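Local coordinates for protein putative dihydrodipicolinate synthase (Thermus thermophilus, PDB 2PCQ) that is a putative member of the dihydrodipicolinate synthetase family, a TIM-barrel protein whose assembly holds four chains, at residues I6-F10 and L241-L245. Residues are numbered along the deposited sequence; the frame is centred on the assembly and turned at random.
Sequences IPTPF and LKQAL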
loop_
_atom_site.group_PDB
_atom_site.type_symbol
_atom_site.label_atom_id
_atom_site.label_comp_id
_atom_site.label_asym_id
_atom_site.label_seq_id
_atom_site.Cartn_x
_atom_site.Cartn_y
_atom_site.Cartn_z
ATOM N N ILE A 6 -26.634 -0.460 13.232
ATOM C CA ILE A 6 -27.674 -1.285 12.636
ATOM C C ILE A 6 -27.707 -1.235 11.114
ATOM O O ILE A 6 -27.543 -0.179 10.503
ATOM C CB ILE A 6 -29.085 -0.929 13.174
ATOM C CG1 ILE A 6 -29.490 0.479 12.741
ATOM C CG2 ILE A 6 -29.102 -1.045 14.695
ATOM C CD1 ILE A 6 -30.947 0.792 13.027
ATOM N N PRO A 7 -27.902 -2.397 10.478
ATOM C CA PRO A 7 -27.952 -2.425 9.018
ATOM C C PRO A 7 -29.257 -1.819 8.528
ATOM O O PRO A 7 -30.205 -1.668 9.300
ATOM C CB PRO A 7 -27.839 -3.915 8.699
ATOM C CG PRO A 7 -28.510 -4.557 9.867
ATOM C CD PRO A 7 -27.976 -3.759 11.038
ATOM N N THR A 8 -29.290 -1.439 7.254
ATOM C CA THR A 8 -30.491 -0.875 6.655
ATOM C C THR A 8 -31.042 -1.957 5.734
ATOM O O THR A 8 -30.416 -2.318 4.739
ATOM C CB THR A 8 -30.176 0.390 5.841
ATOM O OG1 THR A 8 -29.604 1.377 6.708
ATOM C CG2 THR A 8 -31.452 0.950 5.218
ATOM N N PRO A 9 -32.222 -2.500 6.069
ATOM C CA PRO A 9 -32.884 -3.557 5.299
ATOM C C PRO A 9 -33.365 -3.205 3.898
ATOM O O PRO A 9 -33.945 -2.149 3.677
ATOM C CB PRO A 9 -34.059 -3.961 6.196
ATOM C CG PRO A 9 -33.626 -3.540 7.573
ATOM C CD PRO A 9 -32.971 -2.214 7.304
ATOM N N PHE A 10 -33.107 -4.120 2.965
ATOM C CA PHE A 10 -33.547 -4.018 1.575
ATOM C C PHE A 10 -34.129 -5.408 1.312
ATOM O O PHE A 10 -33.675 -6.379 1.918
ATOM C CB PHE A 10 -32.366 -3.824 0.608
ATOM C CG PHE A 10 -31.646 -2.513 0.757
ATOM C CD1 PHE A 10 -32.217 -1.331 0.295
ATOM C CD2 PHE A 10 -30.388 -2.463 1.360
ATOM C CE1 PHE A 10 -31.546 -0.112 0.430
ATOM C CE2 PHE A 10 -29.709 -1.258 1.501
ATOM C CZ PHE A 10 -30.289 -0.076 1.035
ATOM N N LEU A 241 -23.184 -9.954 8.227
ATOM C CA LEU A 241 -23.955 -9.354 9.312
ATOM C C LEU A 241 -25.454 -9.550 9.101
ATOM O O LEU A 241 -26.167 -9.975 10.009
ATOM C CB LEU A 241 -23.652 -7.854 9.416
ATOM C CG LEU A 241 -24.503 -7.070 10.421
ATOM C CD1 LEU A 241 -24.318 -7.663 11.812
ATOM C CD2 LEU A 241 -24.112 -5.595 10.398
ATOM N N LYS A 242 -25.931 -9.237 7.903
ATOM C CA LYS A 242 -27.348 -9.380 7.608
ATOM C C LYS A 242 -27.802 -10.834 7.615
ATOM O O LYS A 242 -28.879 -11.148 8.118
ATOM C CB LYS A 242 -27.682 -8.720 6.267
ATOM C CG LYS A 242 -27.730 -7.196 6.347
ATOM C CD LYS A 242 -28.278 -6.581 5.065
ATOM C CE LYS A 242 -28.613 -5.116 5.272
ATOM N NZ LYS A 242 -29.210 -4.503 4.054
ATOM N N GLN A 243 -26.981 -11.724 7.067
ATOM C CA GLN A 243 -27.340 -13.134 7.043
ATOM C C GLN A 243 -27.446 -13.676 8.469
ATOM O O GLN A 243 -28.310 -14.501 8.765
ATOM C CB GLN A 243 -26.312 -13.938 6.243
ATOM C CG GLN A 243 -26.582 -15.442 6.243
ATOM C CD GLN A 243 -25.747 -16.187 5.222
ATOM O OE1 GLN A 243 -24.613 -15.801 4.930
ATOM N NE2 GLN A 243 -26.298 -17.269 4.684
ATOM N N ALA A 244 -26.574 -13.198 9.351
ATOM C CA ALA A 244 -26.581 -13.628 10.747
ATOM C C ALA A 244 -27.852 -13.139 11.435
ATOM O O ALA A 244 -28.505 -13.885 12.166
ATOM C CB ALA A 244 -25.357 -13.084 11.471
ATOM N N LEU A 245 -28.203 -11.879 11.208
ATOM C CA LEU A 245 -29.404 -11.335 11.815
ATOM C C LEU A 245 -30.641 -12.064 11.299
ATOM O O LEU A 245 -31.540 -12.372 12.078
ATOM C CB LEU A 245 -29.507 -9.831 11.547
ATOM C CG LEU A 245 -28.528 -8.989 12.371
ATOM C CD1 LEU A 245 -28.461 -7.575 11.820
ATOM C CD2 LEU A 245 -28.969 -8.981 13.829
#
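With CG anti to its own carbonyl carbon (chi1 -76°) and every later torsion extended, Lys242 stretches straight from its helix past the ring of Pro7 to the backbone of Thr8. A long, flexible chain ending in a charge suits this place: the methylenes pack on proline, Lys242 CE lying 3.7 Å from Pro7 CB, while the ammonium group reaches polar atoms beyond. There Lys242 NZ donates a hydrogen bond of 2.6 Å to Thr8 O, coming from above the carbonyl plane at a C=O...N angle of 134°. Two further partners grip the buried nitrogen, a salt bridge to Glu43 and a hydrogen bond to the carbonyl of Tyr254, which probably favour its charged form. The ring of Phe10 crosses the end of this chain at a slant, Phe10 CD2 3.6 Å from Lys242 NZ; broad and apolar, it suits a buried place beside Leu47. One helical turn on, Leu245 sets a methyl against the compact, apolar Pro7 ring, Leu245 CD1 3.6 Å from Pro7 CG, and Leu241 adds a looser contact. Thr8 suits its place by bonding the Gly42 carbonyl through its hydroxyl. The contact ties the loop following barrel strand 2-6 to helix 216-247, with helix 18-28 packing on Pro7 through Leu24 and helix 266-278 covering Ala244.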